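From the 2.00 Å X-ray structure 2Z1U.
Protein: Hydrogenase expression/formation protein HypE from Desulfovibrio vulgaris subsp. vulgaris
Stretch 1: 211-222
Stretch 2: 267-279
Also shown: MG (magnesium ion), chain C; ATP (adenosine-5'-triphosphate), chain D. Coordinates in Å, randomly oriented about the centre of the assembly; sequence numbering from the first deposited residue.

Stretch 1 211-222: EVGDIHVLRDPT
Stretch 2, residues 267-279: YLANEGKLICILP

Strands 217-219 and 275-278 of HypE run antiparallel, their axes 174° apart and 4.8 Å at closest approach; 890 Å² is buried between the two stretches. The register pairs Val217 with Ile277, Leu218 with Cys276 and Arg219 with Ile275, all in extended conformation (phi -102 to -154°, psi 123 to 149°). Val217 N to Ile277 O and Ile277 N to Val217 O, both 2.9 Å, close one hydrogen-bonded ring; Arg219 N to Ile275 O, 3.2 Å, and Ile275 N to Arg219 O, 2.8 Å, close the next. Between them Leu218 CA lies 3.3 Å from Ile275 O.

Side chains alternate. Val217 (t) and Ile277 (m, t) share a face, CB to CB 3.9 Å; on the opposite face Leu218 (m, t) bends its end inward, CD2 reaching Cys276 CB at 4.0 Å. Before the strand, the helix ends at Val212, and Gly213 (phi 77°) leaves helical conformation. Ile215 (m, m) brings CD1 to 3.6 Å from Leu278 CD1, which Val212 CG1 also approaches, at 4.1 Å. His216 (m) offers a ring face to Pro279, whose CD sits 3.6 Å from the ring centroid, 17° off the normal: a CH-pi contact.

Beyond the strand, Pro221 (C-gamma endo) is the residue most covered by the other stretch, 93 Å². Its CG meets Ile275 CD1 at 3.7 Å, while CD lies 3.4 Å from Lys273 O. Asn270 (m) clasps Pro221 O with both its N and its ND2, each hydrogen bond 2.9 Å. Thr222 (p) packs CG2 3.3 Å from Asn270 O, and its carbonyl O lies 3.0 Å from Ala269 CA. Its OG1 donates to ATP O3G at 2.6 Å, and Asp220 OD1 (p) binds magnesium at 1.9 Å, so this end of the contact adjoins the nucleotide.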

# COMPACT_ATOMS: atom_id res chain seq x y z
N GLU A 211 -25.25 16.35 4.94
CA GLU A 211 -26.20 17.46 4.85
C GLU A 211 -27.22 17.33 3.72
O GLU A 211 -28.37 17.71 3.89
CB GLU A 211 -25.47 18.82 4.83
CG GLU A 211 -24.66 19.03 6.11
CD GLU A 211 -24.10 20.43 6.26
OE1 GLU A 211 -22.88 20.55 6.48
OE2 GLU A 211 -24.88 21.41 6.17
N VAL A 212 -26.80 16.78 2.59
CA VAL A 212 -27.73 16.55 1.47
C VAL A 212 -28.43 15.20 1.67
O VAL A 212 -29.67 15.14 1.67
CB VAL A 212 -27.01 16.66 0.10
CG1 VAL A 212 -27.97 16.34 -1.05
CG2 VAL A 212 -26.41 18.06 -0.06
N GLY A 213 -27.63 14.16 1.87
CA GLY A 213 -28.12 12.81 2.18
C GLY A 213 -28.67 12.01 1.01
O GLY A 213 -28.93 12.56 -0.07
N ASP A 214 -28.85 10.70 1.24
CA ASP A 214 -29.38 9.76 0.24
C ASP A 214 -28.52 9.71 -1.02
O ASP A 214 -29.02 9.59 -2.14
CB ASP A 214 -30.87 10.06 -0.09
CG ASP A 214 -31.64 8.81 -0.55
OD1 ASP A 214 -31.11 7.68 -0.45
OD2 ASP A 214 -32.79 8.97 -1.01
N ILE A 215 -27.20 9.79 -0.84
CA ILE A 215 -26.27 9.66 -1.95
C ILE A 215 -26.19 8.19 -2.37
O ILE A 215 -25.86 7.32 -1.56
CB ILE A 215 -24.84 10.17 -1.57
CG1 ILE A 215 -24.89 11.60 -0.99
CG2 ILE A 215 -23.90 10.08 -2.78
CD1 ILE A 215 -25.55 12.68 -1.89
N HIS A 216 -26.50 7.92 -3.64
CA HIS A 216 -26.45 6.55 -4.14
C HIS A 216 -25.06 6.10 -4.56
O HIS A 216 -24.62 5.03 -4.15
CB HIS A 216 -27.46 6.31 -5.27
CG HIS A 216 -28.88 6.34 -4.82
ND1 HIS A 216 -29.93 6.32 -5.71
CD2 HIS A 216 -29.44 6.39 -3.59
CE1 HIS A 216 -31.07 6.36 -5.04
NE2 HIS A 216 -30.80 6.40 -3.75
N VAL A 217 -24.39 6.89 -5.41
CA VAL A 217 -23.06 6.55 -5.95
C VAL A 217 -22.10 7.74 -5.95
O VAL A 217 -22.47 8.85 -6.32
CB VAL A 217 -23.10 5.99 -7.40
CG1 VAL A 217 -21.79 5.21 -7.72
CG2 VAL A 217 -24.31 5.10 -7.63
N LEU A 218 -20.86 7.47 -5.55
CA LEU A 218 -19.76 8.40 -5.74
C LEU A 218 -18.64 7.62 -6.41
O LEU A 218 -18.37 6.47 -6.04
CB LEU A 218 -19.25 8.96 -4.39
CG LEU A 218 -20.19 9.78 -3.50
CD1 LEU A 218 -19.59 9.96 -2.08
CD2 LEU A 218 -20.54 11.14 -4.11
N ARG A 219 -18.01 8.22 -7.41
CA ARG A 219 -16.81 7.61 -8.01
C ARG A 219 -15.94 8.71 -8.63
O ARG A 219 -16.47 9.70 -9.15
CB ARG A 219 -17.16 6.53 -9.05
CG ARG A 219 -15.93 5.76 -9.57
CD ARG A 219 -16.26 4.34 -9.92
NE ARG A 219 -16.70 3.55 -8.77
CZ ARG A 219 -17.28 2.35 -8.89
NH1 ARG A 219 -17.45 1.82 -10.10
NH2 ARG A 219 -17.66 1.67 -7.82
N ASP A 220 -14.63 8.49 -8.63
CA ASP A 220 -13.70 9.45 -9.22
C ASP A 220 -13.29 8.96 -10.61
O ASP A 220 -12.77 7.86 -10.76
CB ASP A 220 -12.49 9.65 -8.30
CG ASP A 220 -11.84 8.36 -7.92
OD1 ASP A 220 -12.54 7.32 -7.86
OD2 ASP A 220 -10.63 8.36 -7.73
N PRO A 221 -13.58 9.76 -11.66
CA PRO A 221 -13.22 9.32 -13.03
C PRO A 221 -11.73 9.47 -13.33
O PRO A 221 -11.31 10.44 -13.98
CB PRO A 221 -14.07 10.23 -13.93
CG PRO A 221 -14.26 11.51 -13.10
CD PRO A 221 -14.26 11.07 -11.64
N THR A 222 -10.96 8.50 -12.84
CA THR A 222 -9.52 8.46 -13.02
C THR A 222 -9.21 7.72 -14.32
O THR A 222 -9.58 8.21 -15.38
CB THR A 222 -8.78 7.89 -11.76
OG1 THR A 222 -9.30 6.59 -11.42
CG2 THR A 222 -8.96 8.80 -10.58
N TYR A 267 -12.51 10.32 -21.89
CA TYR A 267 -11.78 9.10 -21.54
C TYR A 267 -10.45 9.38 -20.86
O TYR A 267 -9.71 8.45 -20.54
CB TYR A 267 -11.54 8.23 -22.78
CG TYR A 267 -12.79 7.58 -23.33
CD1 TYR A 267 -13.66 8.28 -24.15
CD2 TYR A 267 -13.12 6.27 -22.98
CE1 TYR A 267 -14.84 7.68 -24.66
CE2 TYR A 267 -14.28 5.66 -23.49
CZ TYR A 267 -15.13 6.37 -24.32
OH TYR A 267 -16.28 5.75 -24.81
N LEU A 268 -10.14 10.66 -20.67
CA LEU A 268 -8.88 11.06 -20.02
C LEU A 268 -9.03 11.12 -18.52
O LEU A 268 -10.07 11.57 -18.01
CB LEU A 268 -8.40 12.42 -20.53
CG LEU A 268 -7.73 12.48 -21.91
CD1 LEU A 268 -7.38 13.92 -22.24
CD2 LEU A 268 -6.49 11.56 -21.97
N ALA A 269 -8.00 10.65 -17.81
CA ALA A 269 -8.01 10.55 -16.38
C ALA A 269 -8.14 11.93 -15.76
O ALA A 269 -7.55 12.91 -16.23
CB ALA A 269 -6.71 9.87 -15.89
N ASN A 270 -8.96 12.01 -14.72
CA ASN A 270 -9.07 13.21 -13.87
C ASN A 270 -8.54 12.84 -12.51
O ASN A 270 -8.54 11.66 -12.16
CB ASN A 270 -10.53 13.65 -13.75
CG ASN A 270 -11.17 13.84 -15.09
OD1 ASN A 270 -11.03 14.89 -15.73
ND2 ASN A 270 -11.89 12.81 -15.55
N GLU A 271 -8.07 13.84 -11.75
CA GLU A 271 -7.49 13.58 -10.42
C GLU A 271 -8.02 14.51 -9.32
O GLU A 271 -7.52 14.52 -8.19
CB GLU A 271 -5.95 13.58 -10.48
CG GLU A 271 -5.33 12.41 -11.28
CD GLU A 271 -5.51 11.03 -10.63
OE1 GLU A 271 -5.24 10.01 -11.29
OE2 GLU A 271 -5.95 10.94 -9.48
N GLY A 272 -9.06 15.27 -9.63
CA GLY A 272 -9.68 16.16 -8.64
C GLY A 272 -11.17 16.32 -8.87
O GLY A 272 -11.72 17.39 -8.63
N LYS A 273 -11.80 15.24 -9.32
CA LYS A 273 -13.21 15.28 -9.79
C LYS A 273 -13.98 14.08 -9.24
O LYS A 273 -13.39 13.03 -9.00
CB LYS A 273 -13.27 15.19 -11.34
CG LYS A 273 -12.59 16.34 -12.05
CD LYS A 273 -13.40 17.62 -11.90
CE LYS A 273 -12.51 18.85 -11.91
NZ LYS A 273 -11.44 18.73 -12.95
N LEU A 274 -15.29 14.22 -9.09
CA LEU A 274 -16.13 13.07 -8.78
C LEU A 274 -17.43 13.09 -9.57
O LEU A 274 -17.87 14.14 -10.04
CB LEU A 274 -16.44 12.97 -7.27
CG LEU A 274 -17.21 14.11 -6.55
CD1 LEU A 274 -18.74 14.10 -6.78
CD2 LEU A 274 -16.92 14.05 -5.04
N ILE A 275 -18.03 11.91 -9.70
CA ILE A 275 -19.38 11.73 -10.17
C ILE A 275 -20.24 11.47 -8.95
O ILE A 275 -19.87 10.68 -8.08
CB ILE A 275 -19.48 10.53 -11.17
CG1 ILE A 275 -18.77 10.88 -12.48
CG2 ILE A 275 -20.94 10.16 -11.47
CD1 ILE A 275 -17.62 9.98 -12.82
N CYS A 276 -21.40 12.13 -8.90
CA CYS A 276 -22.34 11.92 -7.82
C CYS A 276 -23.70 11.56 -8.39
O CYS A 276 -24.28 12.30 -9.17
CB CYS A 276 -22.42 13.18 -6.94
SG CYS A 276 -23.72 13.17 -5.68
N ILE A 277 -24.21 10.40 -7.98
CA ILE A 277 -25.51 9.91 -8.43
C ILE A 277 -26.42 9.77 -7.21
O ILE A 277 -26.01 9.21 -6.19
CB ILE A 277 -25.37 8.59 -9.25
CG1 ILE A 277 -24.54 8.86 -10.51
CG2 ILE A 277 -26.74 8.03 -9.66
CD1 ILE A 277 -24.05 7.62 -11.26
N LEU A 278 -27.64 10.31 -7.32
CA LEU A 278 -28.60 10.43 -6.22
C LEU A 278 -30.02 10.74 -6.75
O LEU A 278 -30.17 11.26 -7.86
CB LEU A 278 -28.13 11.54 -5.25
CG LEU A 278 -28.47 13.03 -5.50
CD1 LEU A 278 -27.99 13.81 -4.31
CD2 LEU A 278 -27.86 13.58 -6.79
N PRO A 279 -31.07 10.45 -5.95
CA PRO A 279 -32.44 10.76 -6.39
C PRO A 279 -32.63 12.21 -6.84
O PRO A 279 -31.97 13.12 -6.34
CB PRO A 279 -33.28 10.51 -5.14
CG PRO A 279 -32.51 9.52 -4.36
CD PRO A 279 -31.06 9.84 -4.61
MG MG C . -11.65 5.66 -7.69
PG ATP D . -7.64 4.04 -10.51
O1G ATP D . -6.60 3.03 -9.98
O2G ATP D . -7.74 4.00 -12.01
O3G ATP D . -7.50 5.45 -9.95
PB ATP D . -9.69 3.07 -8.69
O1B ATP D . -8.46 2.93 -7.76
O2B ATP D . -10.87 3.83 -8.17
O3B ATP D . -9.13 3.59 -10.09
PA ATP D . -9.33 0.42 -9.66
O1A ATP D . -9.60 0.46 -11.16
O2A ATP D . -7.87 0.50 -9.34
O3A ATP D . -10.24 1.58 -8.95
O5' ATP D . -10.01 -0.83 -8.98
C5' ATP D . -11.29 -1.32 -9.38
C4' ATP D . -11.68 -2.40 -8.40
O4' ATP D . -10.77 -3.51 -8.62
C3' ATP D . -11.50 -1.98 -6.95
O3' ATP D . -12.57 -2.55 -6.18
C2' ATP D . -10.17 -2.61 -6.52
O2' ATP D . -10.22 -2.95 -5.13
C1' ATP D . -10.08 -3.86 -7.41
N9 ATP D . -8.69 -4.24 -7.77
C8 ATP D . -7.89 -3.64 -8.67
N7 ATP D . -6.70 -4.28 -8.74
C5 ATP D . -6.75 -5.27 -7.83
C6 ATP D . -5.82 -6.33 -7.37
N6 ATP D . -4.58 -6.41 -7.90
N1 ATP D . -6.26 -7.16 -6.43
C2 ATP D . -7.48 -7.10 -5.87
N3 ATP D . -8.37 -6.17 -6.27
C4 ATP D . -8.05 -5.26 -7.22
O HOH W 1 -12.16 5.26 -10.11